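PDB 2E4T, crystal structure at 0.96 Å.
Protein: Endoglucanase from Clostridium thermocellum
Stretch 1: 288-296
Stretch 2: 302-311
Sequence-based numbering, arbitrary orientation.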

# COMPACT_ATOMS: atom_id res chain seq x y z
N ALA A 288 16.90 -3.43 2.09
CA ALA A 288 17.85 -3.13 3.16
C ALA A 288 18.29 -4.42 3.87
O ALA A 288 17.45 -5.26 4.22
N ARG A 289 19.60 -4.48 4.14
CA ARG A 289 20.19 -5.62 4.84
C ARG A 289 20.85 -5.13 6.14
O ARG A 289 21.33 -4.00 6.25
N GLY A 290 20.92 -6.06 7.10
CA GLY A 290 21.79 -5.83 8.26
C GLY A 290 22.13 -7.20 8.82
O GLY A 290 21.34 -8.14 8.69
N GLY A 291 23.29 -7.31 9.43
CA GLY A 291 23.65 -8.62 10.01
C GLY A 291 23.74 -9.72 8.97
O GLY A 291 23.55 -10.90 9.33
N GLY A 292 23.99 -9.36 7.72
CA GLY A 292 24.20 -10.35 6.68
C GLY A 292 22.92 -10.89 6.06
O GLY A 292 23.01 -11.94 5.39
N GLU A 293 21.76 -10.21 6.24
CA GLU A 293 20.51 -10.72 5.66
C GLU A 293 19.58 -9.53 5.40
O GLU A 293 19.67 -8.47 6.03
N ARG A 294 18.66 -9.75 4.47
CA ARG A 294 17.57 -8.79 4.21
C ARG A 294 16.69 -8.66 5.44
O ARG A 294 16.48 -9.61 6.18
N ILE A 295 16.08 -7.46 5.62
CA ILE A 295 15.23 -7.25 6.80
C ILE A 295 13.88 -7.91 6.71
O ILE A 295 13.17 -8.02 7.74
N CYS A 296 13.46 -8.37 5.52
CA CYS A 296 12.23 -9.08 5.33
C CYS A 296 12.55 -10.40 4.58
O CYS A 296 13.63 -10.62 4.06
N ARG A 302 16.47 -12.89 16.11
CA ARG A 302 17.59 -12.86 17.06
C ARG A 302 18.74 -12.02 16.57
O ARG A 302 19.67 -11.75 17.34
N ASN A 303 18.77 -11.68 15.28
CA ASN A 303 19.93 -11.03 14.70
C ASN A 303 19.80 -9.52 14.94
O ASN A 303 19.01 -8.80 14.27
N ILE A 304 20.50 -9.06 15.98
CA ILE A 304 20.35 -7.68 16.44
C ILE A 304 20.75 -6.71 15.33
O ILE A 304 20.10 -5.67 15.19
N GLU A 305 21.79 -7.00 14.56
CA GLU A 305 22.17 -6.11 13.46
C GLU A 305 21.08 -6.02 12.39
O GLU A 305 20.83 -4.93 11.83
N THR A 306 20.40 -7.12 12.12
CA THR A 306 19.24 -7.04 11.19
C THR A 306 18.15 -6.14 11.80
O THR A 306 17.54 -5.33 11.10
N ASN A 307 17.87 -6.38 13.09
CA ASN A 307 16.82 -5.57 13.75
C ASN A 307 17.18 -4.07 13.72
O ASN A 307 16.28 -3.22 13.49
N LYS A 308 18.46 -3.74 13.95
CA LYS A 308 18.88 -2.34 13.92
C LYS A 308 18.71 -1.78 12.50
O LYS A 308 18.29 -0.63 12.33
N ALA A 309 19.05 -2.57 11.46
CA ALA A 309 18.89 -2.10 10.10
C ALA A 309 17.40 -1.90 9.78
O ALA A 309 17.04 -0.99 9.02
N ARG A 310 16.53 -2.77 10.32
CA ARG A 310 15.08 -2.60 10.10
C ARG A 310 14.60 -1.25 10.62
O ARG A 310 13.78 -0.58 10.00
N LEU A 311 15.12 -0.85 11.81
CA LEU A 311 14.73 0.42 12.39
C LEU A 311 15.12 1.60 11.51
O LEU A 311 14.40 2.62 11.51

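What lets the hairpin lie so close against the first turns of the helix? Glycine does. The CA atoms of G290 and T306 are 4.1 Å apart, and at that spacing there is no room for a side chain: an ideal CB on G290 would sit 2.5 Å from A309 CB and 2.5 Å from E305 O. One on G291 would come within 2.1 Å of N303 OD1, and the positive phi of that residue, in the type I' turn from G290 to E293, also favours glycine.

Which polar groups tie the turn to the start of the helix? N303, at the N-cap position with chi1 in t, points toward the turn and does two jobs. Its OD1 accepts from T306 N at 3.0 Å, capping the helix, while its ND2 donates to G291 O at 3.0 Å. T306, with chi1 in m, places OG1 2.7 Å from G290 O and 2.6 Å from E293 OE2. Both are acceptors within reach of the one hydroxyl proton, and the geometry does not settle which receives it. E293 reaches this site by pointing toward the helix, with chi1 in p and chi2 in t.

Where do the apolar side chains meet? I295 points toward the helix in a p, t conformation, and its CG2 packs 4.0 Å from A309 CB, 4.1 Å from T306 CG2 and 4.1 Å from R310 CB. This methyl therefore touches three residues, T306 and, about one turn further on, the adjacent A309 and R310. A309, itself directed toward the hairpin, extends the contact along the strand, its CB 3.5 Å from R289 O.

How does a buried arginine contribute? The CA-to-CB bond of R310 runs sideways, but the end of the side chain comes nearer the other stretch, through t, t and m at chi1 to chi3. R310 NH2 donates to I295 O at 2.8 Å in a nearly straight bond, and R310 NE adds a weak one to I295 O at 3.4 Å, so the carbonyl meets the guanidinium at its edge. R310 NH1 donates to N307 OD1 at 2.9 Å, linking the group back to its own helix.

Does water take part? At the exposed side, water 1 accepts from G291 N at 2.8 Å and donates a weak bond to E305 OE1 at 3.3 Å. E305, with chi1 and chi2 in m, starts toward the turn, its CB 3.5 Å from G291 N, but its end leads away.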

# COMPACT_ATOMS: atom_id res chain seq x y z
CB ALA A 288 17.19 -2.20 4.17
CB ARG A 289 21.27 -6.27 3.97
CG ARG A 289 20.71 -6.80 2.66
CD ARG A 289 21.79 -7.30 1.70
NE ARG A 289 22.90 -8.05 2.27
CZ ARG A 289 22.83 -9.37 2.47
NH1 ARG A 289 21.70 -10.02 2.12
NH2 ARG A 289 23.87 -9.99 3.03
CB GLU A 293 19.82 -11.73 6.58
CG GLU A 293 19.61 -11.14 7.91
CD GLU A 293 18.84 -12.04 8.89
OE1 GLU A 293 18.32 -13.12 8.53
OE2 GLU A 293 18.66 -11.66 10.09
CB ARG A 294 16.78 -9.28 2.97
CG ARG A 294 15.87 -8.25 2.32
CD ARG A 294 15.20 -8.88 1.10
NE ARG A 294 14.33 -7.91 0.46
CZ ARG A 294 13.78 -8.14 -0.74
NH1 ARG A 294 13.97 -9.30 -1.37
NH2 ARG A 294 13.04 -7.20 -1.31
CB ILE A 295 15.07 -5.74 7.11
CG1 ILE A 295 14.34 -5.01 5.96
CG2 ILE A 295 16.40 -5.12 7.50
CD1 ILE A 295 13.88 -3.61 6.39
CB CYS A 296 11.19 -8.24 4.56
SG CYS A 296 11.71 -7.72 2.92
CB ARG A 302 18.11 -14.26 17.35
CG ARG A 302 17.11 -15.12 18.08
CD ARG A 302 16.40 -16.10 17.24
NE ARG A 302 17.34 -17.04 16.63
CZ ARG A 302 16.99 -17.90 15.68
NH1 ARG A 302 15.73 -17.92 15.25
NH2 ARG A 302 17.90 -18.71 15.15
CB ASN A 303 19.98 -11.35 13.20
CG ASN A 303 21.23 -10.82 12.54
OD1 ASN A 303 21.75 -9.74 12.88
ND2 ASN A 303 21.75 -11.61 11.60
CB ILE A 304 21.18 -7.44 17.71
CG1 ILE A 304 20.77 -8.42 18.80
CG2 ILE A 304 21.10 -6.00 18.16
CD1 ILE A 304 19.31 -8.39 19.18
CB GLU A 305 23.53 -6.50 12.86
CG GLU A 305 24.68 -6.23 13.79
CD GLU A 305 24.94 -4.74 13.90
OE1 GLU A 305 24.89 -4.04 12.84
OE2 GLU A 305 25.14 -4.25 15.03
CB THR A 306 18.67 -8.40 10.83
OG1 THR A 306 19.72 -9.33 10.53
CG2 THR A 306 17.67 -8.32 9.70
CB ASN A 307 16.64 -6.04 15.17
CG ASN A 307 16.16 -7.47 15.27
OD1 ASN A 307 15.57 -8.03 14.31
ND2 ASN A 307 16.35 -8.08 16.45
CB LYS A 308 20.30 -2.20 14.42
CG LYS A 308 20.39 -2.38 15.91
CD LYS A 308 21.83 -2.31 16.40
CE LYS A 308 21.86 -2.37 17.95
NZ LYS A 308 23.25 -2.42 18.43
CB ALA A 309 19.51 -3.09 9.11
CB ARG A 310 14.32 -3.76 10.75
CG ARG A 310 12.82 -3.67 10.52
CD ARG A 310 12.06 -4.86 11.07
NE ARG A 310 12.53 -6.11 10.52
CZ ARG A 310 13.34 -6.98 11.15
NH1 ARG A 310 13.64 -6.84 12.46
NH2 ARG A 310 13.85 -8.02 10.47
CB LEU A 311 15.35 0.59 13.78
CG LEU A 311 14.79 -0.35 14.85
CD1 LEU A 311 15.67 -0.26 16.11
CD2 LEU A 311 13.34 -0.05 15.17
O HOH W 1 24.89 -5.07 9.68